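Local coordinates for protein magnesium-protoporphyrin O-methyltransferase (Synechocystis sp., PDB 4QDJ) that transfers a methyl group from S-adenosylmethionine to magnesium-protoporphyrin IX, forming its monomethyl ester on the path to chlorophyll, at residues L64-L76 with L124-V136. Sequence-based numbering, arbitrary orientation.
With SAM (S-adenosylmethionine), chain B.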
ATOM      1  N   LEU A  64     -11.152   7.178  12.115  1.00 11.96           N
ATOM      2  CA  LEU A  64     -11.300   5.881  11.459  1.00 11.93           C
ATOM      3  C   LEU A  64     -10.043   5.028  11.616  1.00 10.59           C
ATOM      4  O   LEU A  64      -8.930   5.507  11.404  1.00 10.70           O
ATOM      5  CB  LEU A  64     -11.613   6.071   9.974  1.00 12.54           C
ATOM      6  CG  LEU A  64     -12.099   4.835   9.217  1.00 13.81           C
ATOM      7  CD1 LEU A  64     -13.497   4.447   9.688  1.00 15.81           C
ATOM      8  CD2 LEU A  64     -12.079   5.078   7.715  1.00 15.63           C
ATOM      9  N   LEU A  65     -10.221   3.763  11.984  1.00 10.79           N
ATOM     10  CA  LEU A  65      -9.086   2.854  12.108  1.00 11.73           C
ATOM     11  C   LEU A  65      -8.684   2.301  10.749  1.00 11.40           C
ATOM     12  O   LEU A  65      -9.449   1.580  10.105  1.00 12.31           O
ATOM     13  CB  LEU A  65      -9.388   1.712  13.081  1.00 15.03           C
ATOM     14  CG  LEU A  65      -8.933   1.939  14.525  1.00 20.63           C
ATOM     15  CD1 LEU A  65      -9.773   3.017  15.192  0.68 19.53           C
ATOM     16  CD2 LEU A  65      -8.978   0.641  15.318  1.00 25.02           C
ATOM     17  N   VAL A  66      -7.474   2.646  10.322  1.00  9.95           N
ATOM     18  CA  VAL A  66      -6.980   2.281   9.003  1.00  8.90           C
ATOM     19  C   VAL A  66      -5.656   1.533   9.100  1.00  9.24           C
ATOM     20  O   VAL A  66      -4.732   1.971   9.787  1.00 11.41           O
ATOM     21  CB  VAL A  66      -6.774   3.533   8.123  1.00  9.55           C
ATOM     22  CG1 VAL A  66      -6.219   3.150   6.756  1.00 10.58           C
ATOM     23  CG2 VAL A  66      -8.077   4.305   7.981  1.00 10.49           C
ATOM     24  N   CYS A  67      -5.576   0.399   8.412  1.00  7.45           N
ATOM     25  CA  CYS A  67      -4.327  -0.338   8.277  1.00  8.04           C
ATOM     26  C   CYS A  67      -3.725  -0.048   6.909  1.00  7.84           C
ATOM     27  O   CYS A  67      -4.379  -0.245   5.886  1.00  9.23           O
ATOM     28  CB  CYS A  67      -4.576  -1.841   8.432  1.00 10.00           C
ATOM     29  SG  CYS A  67      -3.153  -2.897   8.047  1.00 12.84           S
ATOM     30  N   ASP A  68      -2.486   0.437   6.900  1.00  7.15           N
ATOM     31  CA  ASP A  68      -1.744   0.685   5.665  1.00  7.42           C
ATOM     32  C   ASP A  68      -0.647  -0.370   5.558  1.00  8.77           C
ATOM     33  O   ASP A  68       0.433  -0.217   6.130  1.00  9.15           O
ATOM     34  CB  ASP A  68      -1.148   2.097   5.686  1.00  9.11           C
ATOM     35  CG  ASP A  68      -0.519   2.504   4.361  1.00 10.72           C
ATOM     36  OD1 ASP A  68      -0.608   1.741   3.376  1.00 13.75           O
ATOM     37  OD2 ASP A  68       0.059   3.614   4.307  1.00 11.41           O
ATOM     38  N   ALA A  69      -0.944  -1.449   4.836  1.00  8.50           N
ATOM     39  CA  ALA A  69      -0.049  -2.599   4.742  1.00  9.10           C
ATOM     40  C   ALA A  69       0.933  -2.458   3.582  1.00  8.99           C
ATOM     41  O   ALA A  69       0.525  -2.333   2.428  1.00 11.40           O
ATOM     42  CB  ALA A  69      -0.860  -3.877   4.595  1.00 11.56           C
ATOM     43  N   GLY A  70       2.225  -2.497   3.894  1.00  9.00           N
ATOM     44  CA  GLY A  70       3.258  -2.208   2.914  1.00  9.61           C
ATOM     45  C   GLY A  70       3.334  -0.709   2.690  1.00  9.80           C
ATOM     46  O   GLY A  70       3.326  -0.234   1.555  1.00 12.34           O
ATOM     47  N   CYS A  71       3.419   0.032   3.790  1.00  8.68           N
ATOM     48  CA  CYS A  71       3.247   1.484   3.774  1.00  8.65           C
ATOM     49  C   CYS A  71       4.394   2.268   3.137  1.00  9.08           C
ATOM     50  O   CYS A  71       4.264   3.469   2.899  1.00  9.11           O
ATOM     51  CB  CYS A  71       3.004   1.999   5.196  1.00  9.18           C
ATOM     52  SG  CYS A  71       4.412   1.783   6.312  1.00 11.94           S
ATOM     53  N   GLY A  72       5.513   1.603   2.870  1.00  8.99           N
ATOM     54  CA  GLY A  72       6.657   2.269   2.276  1.00  9.35           C
ATOM     55  C   GLY A  72       7.173   3.390   3.160  1.00  9.77           C
ATOM     56  O   GLY A  72       7.365   3.197   4.359  1.00 10.55           O
ATOM     57  N   VAL A  73       7.386   4.566   2.572  1.00  9.95           N
ATOM     58  CA  VAL A  73       7.856   5.722   3.331  1.00 10.82           C
ATOM     59  C   VAL A  73       6.696   6.585   3.831  1.00  9.35           C
ATOM     60  O   VAL A  73       6.882   7.752   4.172  1.00 11.44           O
ATOM     61  CB  VAL A  73       8.845   6.594   2.519  1.00 11.06           C
ATOM     62  CG1 VAL A  73      10.108   5.807   2.185  1.00 11.95           C
ATOM     63  CG2 VAL A  73       8.186   7.122   1.252  1.00 13.02           C
ATOM     64  N   GLY A  74       5.499   6.004   3.869  1.00  8.44           N
ATOM     65  CA  GLY A  74       4.343   6.667   4.449  1.00  8.39           C
ATOM     66  C   GLY A  74       3.612   7.640   3.541  1.00  8.08           C
ATOM     67  O   GLY A  74       2.906   8.527   4.023  1.00  8.03           O
ATOM     68  N   SER A  75       3.764   7.466   2.230  1.00  8.44           N
ATOM     69  CA  SER A  75       3.141   8.359   1.253  1.00  8.04           C
ATOM     70  C   SER A  75       1.628   8.451   1.414  1.00  7.99           C
ATOM     71  O   SER A  75       1.038   9.504   1.174  1.00  8.56           O
ATOM     72  CB  SER A  75       3.476   7.916  -0.170  1.00  9.82           C
ATOM     73  OG  SER A  75       4.874   7.964  -0.403  1.00 12.19           O
ATOM     74  N   LEU A  76       1.000   7.349   1.811  1.00  7.05           N
ATOM     75  CA  LEU A  76      -0.434   7.350   2.075  1.00  6.76           C
ATOM     76  C   LEU A  76      -0.734   7.559   3.558  1.00  5.93           C
ATOM     77  O   LEU A  76      -1.671   8.275   3.912  1.00  6.75           O
ATOM     78  CB  LEU A  76      -1.080   6.048   1.598  1.00  6.80           C
ATOM     79  CG  LEU A  76      -2.576   5.922   1.892  1.00  8.65           C
ATOM     80  CD1 LEU A  76      -3.376   6.933   1.080  1.00 10.06           C
ATOM     81  CD2 LEU A  76      -3.056   4.510   1.627  1.00 10.29           C
ATOM     82  N   LEU A 124       0.303  -9.691  10.159  1.00 15.39           N
ATOM     83  CA  LEU A 124      -0.496  -8.690  10.856  1.00 14.03           C
ATOM     84  C   LEU A 124      -1.698  -9.317  11.550  1.00 14.70           C
ATOM     85  O   LEU A 124      -2.279 -10.286  11.058  1.00 16.14           O
ATOM     86  CB  LEU A 124      -0.974  -7.610   9.885  1.00 12.70           C
ATOM     87  CG  LEU A 124       0.092  -6.702   9.270  1.00 12.43           C
ATOM     88  CD1 LEU A 124      -0.537  -5.791   8.232  1.00 12.06           C
ATOM     89  CD2 LEU A 124       0.792  -5.888  10.346  1.00 14.44           C
ATOM     90  N   GLY A 125      -2.067  -8.754  12.695  1.00 14.37           N
ATOM     91  CA  GLY A 125      -3.237  -9.202  13.427  1.00 16.66           C
ATOM     92  C   GLY A 125      -4.173  -8.047  13.721  1.00 18.21           C
ATOM     93  O   GLY A 125      -3.989  -6.945  13.206  1.00 19.85           O
ATOM     94  N   GLY A 126      -5.180  -8.296  14.550  1.00 18.35           N
ATOM     95  CA  GLY A 126      -6.124  -7.261  14.924  1.00 17.78           C
ATOM     96  C   GLY A 126      -7.191  -7.018  13.875  1.00 18.05           C
ATOM     97  O   GLY A 126      -7.257  -7.720  12.865  1.00 20.14           O
ATOM     98  N   LYS A 127      -8.031  -6.017  14.120  1.00 15.42           N
ATOM     99  CA  LYS A 127      -9.137  -5.698  13.223  1.00 14.93           C
ATOM    100  C   LYS A 127      -9.206  -4.199  12.943  1.00 14.27           C
ATOM    101  O   LYS A 127      -8.990  -3.378  13.836  1.00 16.28           O
ATOM    102  CB  LYS A 127     -10.463  -6.180  13.817  1.00 17.91           C
ATOM    103  CG  LYS A 127     -10.555  -7.688  14.022  1.00 21.17           C
ATOM    104  CD  LYS A 127     -10.579  -8.435  12.697  1.00 22.90           C
ATOM    105  CE  LYS A 127     -10.783  -9.929  12.908  0.65 24.19           C
ATOM    106  NZ  LYS A 127      -9.677 -10.539  13.694  0.16 24.80           N
ATOM    107  N   TYR A 128      -9.516  -3.855  11.697  1.00 12.36           N
ATOM    108  CA  TYR A 128      -9.590  -2.466  11.260  1.00 10.81           C
ATOM    109  C   TYR A 128     -10.875  -2.246  10.482  1.00 12.78           C
ATOM    110  O   TYR A 128     -11.416  -3.182   9.898  1.00 14.78           O
ATOM    111  CB  TYR A 128      -8.410  -2.145  10.343  1.00  9.92           C
ATOM    112  CG  TYR A 128      -7.060  -2.331  10.984  1.00  9.29           C
ATOM    113  CD1 TYR A 128      -6.425  -3.568  10.971  1.00 10.30           C
ATOM    114  CD2 TYR A 128      -6.413  -1.268  11.599  1.00 10.49           C
ATOM    115  CE1 TYR A 128      -5.188  -3.738  11.562  1.00 11.17           C
ATOM    116  CE2 TYR A 128      -5.180  -1.428  12.189  1.00 11.16           C
ATOM    117  CZ  TYR A 128      -4.570  -2.662  12.167  1.00 12.80           C
ATOM    118  OH  TYR A 128      -3.338  -2.815  12.758  1.00 15.89           O
ATOM    119  N   ASP A 129     -11.362  -1.010  10.458  1.00 10.41           N
ATOM    120  CA  ASP A 129     -12.476  -0.683   9.578  1.00 10.31           C
ATOM    121  C   ASP A 129     -12.025  -0.837   8.134  1.00  9.69           C
ATOM    122  O   ASP A 129     -12.678  -1.505   7.332  1.00 10.76           O
ATOM    123  CB  ASP A 129     -12.968   0.747   9.803  1.00 11.95           C
ATOM    124  CG  ASP A 129     -14.048   1.150   8.812  1.00 14.53           C
ATOM    125  OD1 ASP A 129     -13.705   1.616   7.702  1.00 14.82           O
ATOM    126  OD2 ASP A 129     -15.243   0.995   9.137  1.00 17.65           O
ATOM    127  N   THR A 130     -10.894  -0.213   7.818  1.00  8.17           N
ATOM    128  CA  THR A 130     -10.388  -0.171   6.454  1.00  8.80           C
ATOM    129  C   THR A 130      -8.944  -0.653   6.390  1.00  8.69           C
ATOM    130  O   THR A 130      -8.097  -0.220   7.170  1.00  9.42           O
ATOM    131  CB  THR A 130     -10.484   1.263   5.886  1.00  9.08           C
ATOM    132  OG1 THR A 130     -11.864   1.623   5.739  1.00  9.34           O
ATOM    133  CG2 THR A 130      -9.795   1.365   4.535  1.00  9.25           C
ATOM    134  N   VAL A 131      -8.680  -1.569   5.466  1.00  7.32           N
ATOM    135  CA  VAL A 131      -7.327  -2.044   5.216  1.00  7.83           C
ATOM    136  C   VAL A 131      -6.935  -1.638   3.801  1.00  8.05           C
ATOM    137  O   VAL A 131      -7.715  -1.806   2.863  1.00  8.93           O
ATOM    138  CB  VAL A 131      -7.227  -3.574   5.383  1.00  8.02           C
ATOM    139  CG1 VAL A 131      -5.821  -4.061   5.067  1.00  9.30           C
ATOM    140  CG2 VAL A 131      -7.625  -3.974   6.796  1.00  9.51           C
ATOM    141  N   ILE A 132      -5.739  -1.080   3.655  1.00  6.48           N
ATOM    142  CA  ILE A 132      -5.283  -0.585   2.361  1.00  6.94           C
ATOM    143  C   ILE A 132      -3.926  -1.175   1.998  1.00  8.51           C
ATOM    144  O   ILE A 132      -3.020  -1.227   2.828  1.00 10.53           O
ATOM    145  CB  ILE A 132      -5.184   0.957   2.350  1.00  6.70           C
ATOM    146  CG1 ILE A 132      -6.489   1.585   2.847  1.00  7.80           C
ATOM    147  CG2 ILE A 132      -4.839   1.464   0.953  1.00  7.96           C
ATOM    148  CD1 ILE A 132      -6.434   3.095   2.950  1.00  9.21           C
ATOM    149  N   CYS A 133      -3.790  -1.618   0.754  1.00  8.18           N
ATOM    150  CA  CYS A 133      -2.535  -2.176   0.270  1.00  7.22           C
ATOM    151  C   CYS A 133      -2.280  -1.680  -1.148  1.00  8.85           C
ATOM    152  O   CYS A 133      -2.833  -2.216  -2.109  1.00  9.41           O
ATOM    153  CB  CYS A 133      -2.595  -3.703   0.308  1.00  9.28           C
ATOM    154  SG  CYS A 133      -1.047  -4.534  -0.078  1.00 13.30           S
ATOM    155  N   LEU A 134      -1.450  -0.644  -1.270  1.00  8.63           N
ATOM    156  CA  LEU A 134      -1.202   0.000  -2.558  1.00  9.67           C
ATOM    157  C   LEU A 134       0.167  -0.336  -3.128  1.00  9.43           C
ATOM    158  O   LEU A 134       1.182  -0.189  -2.447  1.00 10.93           O
ATOM    159  CB  LEU A 134      -1.311   1.522  -2.432  1.00 10.22           C
ATOM    160  CG  LEU A 134      -2.627   2.126  -1.949  1.00 10.85           C
ATOM    161  CD1 LEU A 134      -2.562   3.644  -2.032  1.00 11.46           C
ATOM    162  CD2 LEU A 134      -3.802   1.586  -2.755  1.00 13.38           C
ATOM    163  N   ASP A 135       0.181  -0.772  -4.385  1.00 10.82           N
ATOM    164  CA  ASP A 135       1.415  -1.020  -5.130  1.00 12.11           C
ATOM    165  C   ASP A 135       2.377  -1.958  -4.400  1.00 13.45           C
ATOM    166  O   ASP A 135       3.593  -1.760  -4.420  1.00 16.06           O
ATOM    167  CB  ASP A 135       2.117   0.297  -5.484  1.00 13.45           C
ATOM    168  CG  ASP A 135       1.297   1.172  -6.424  1.00 15.92           C
ATOM    169  OD1 ASP A 135       0.236   0.719  -6.908  1.00 16.67           O
ATOM    170  OD2 ASP A 135       1.723   2.317  -6.690  1.00 15.82           O
ATOM    171  N   VAL A 136       1.820  -2.977  -3.754  1.00 12.02           N
ATOM    172  CA  VAL A 136       2.617  -3.974  -3.053  1.00 11.67           C
ATOM    173  C   VAL A 136       2.495  -5.325  -3.753  1.00 12.08           C
ATOM    174  O   VAL A 136       3.481  -6.045  -3.917  1.00 13.39           O
ATOM    175  CB  VAL A 136       2.168  -4.112  -1.583  1.00 13.10           C
ATOM    176  CG1 VAL A 136       2.899  -5.257  -0.899  1.00 14.59           C
ATOM    177  CG2 VAL A 136       2.389  -2.805  -0.833  1.00 12.61           C
TER
HETATM  178  N   SAM B 301       2.256   1.264  -0.381  1.00 14.30           N
HETATM  179  CA  SAM B 301       3.335   2.246  -0.443  1.00 17.95           C
HETATM  180  C   SAM B 301       2.965   3.399  -1.365  1.00 19.22           C
HETATM  181  O   SAM B 301       2.161   3.238  -2.284  1.00 20.84           O
HETATM  182  OXT SAM B 301       3.459   4.516  -1.206  1.00 18.52           O
HETATM  183  CB  SAM B 301       4.667   1.619  -0.859  1.00 20.96           C
HETATM  184  CG  SAM B 301       4.710   0.910  -2.211  1.00 22.70           C
HETATM  185  SD  SAM B 301       6.374   0.299  -2.607  1.00 24.09           S
HETATM  186  CE  SAM B 301       6.269   0.080  -4.401  0.71 24.00           C
HETATM  187  C5' SAM B 301       6.227  -1.424  -2.087  1.00 19.71           C
HETATM  188  C4' SAM B 301       6.445  -1.579  -0.590  1.00 15.58           C
HETATM  189  O4' SAM B 301       5.860  -2.794  -0.173  1.00 14.40           O
HETATM  190  C3' SAM B 301       7.917  -1.636  -0.202  1.00 13.76           C
HETATM  191  O3' SAM B 301       8.166  -0.676   0.798  1.00 14.47           O
HETATM  192  C2' SAM B 301       8.104  -3.026   0.372  1.00 13.95           C
HETATM  193  O2' SAM B 301       9.014  -3.040   1.450  1.00 14.55           O
HETATM  194  C1' SAM B 301       6.691  -3.377   0.802  1.00 12.67           C
HETATM  195  N9  SAM B 301       6.442  -4.821   0.887  1.00 11.05           N
HETATM  196  C8  SAM B 301       6.766  -5.780  -0.034  1.00 11.60           C
HETATM  197  N7  SAM B 301       6.355  -6.978   0.442  1.00 11.77           N
HETATM  198  C5  SAM B 301       5.775  -6.788   1.649  1.00 10.56           C
HETATM  199  C6  SAM B 301       5.194  -7.660   2.558  1.00 10.46           C
HETATM  200  N6  SAM B 301       5.143  -8.965   2.298  1.00 12.29           N
HETATM  201  N1  SAM B 301       4.676  -7.162   3.733  1.00 10.93           N
HETATM  202  C2  SAM B 301       4.730  -5.810   4.002  1.00 12.03           C
HETATM  203  N3  SAM B 301       5.312  -4.949   3.096  1.00 10.39           N
HETATM  204  C4  SAM B 301       5.821  -5.435   1.938  1.00 11.45           C
HETATM  205  O   HOH W   1      -0.111   0.094   1.175  1.00 12.45           O
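Strands 65-69 and 130-133 are the neighbouring parallel strands, first and fourth in chain order, at the centre of the Rossmann-like sheet, and the loops that follow them form part of the S-adenosylmethionine site. Leu65 O takes the N-H of Thr130, Cys67 N reaches Thr130 O, Ile132 N gives to Cys67 O at 2.7 Å, and Ala69 N closes the run on Ile132 O. On one face of the sheet Cys67 CB sits 3.4 Å from the centroid of the Tyr128 ring, 6° off its normal, a CH-pi contact over the ring centre. With SG anti to the backbone N (chi1 171°), the sulfur also stays above that ring and reaches Leu124 CD1 at 3.9 Å. A serine in place of Tyr128 would probably strip the ring face from Cys67 CB and SG and leave a gap over that cysteine. On the other face, Ile132 sends CD1 to Val66 CG1 (3.8 Å) and CG2 to Leu76 CD2 (3.6 Å), the Leu76 side chain crossing it nearly at right angles; helix 35-58 covers this layer through Val52 and Leu55. Past the strand ends, the ligand's amino N donates to Gly70 O and to Leu134 O, both at 2.7 Å. Water 1 links the two segments, accepting from Leu134 N and lying 2.8 Å from Asp68 OD1, while OD2 of the same carboxylate is hydrogen-bonded to Ser77 OG. Val136 CG2 touches both Gly70 O and the ribose O4'. Binding the ligand at the C-terminal ends of these two strands, with a glycine-rich turn after the first, is the hallmark of class I methyltransferases.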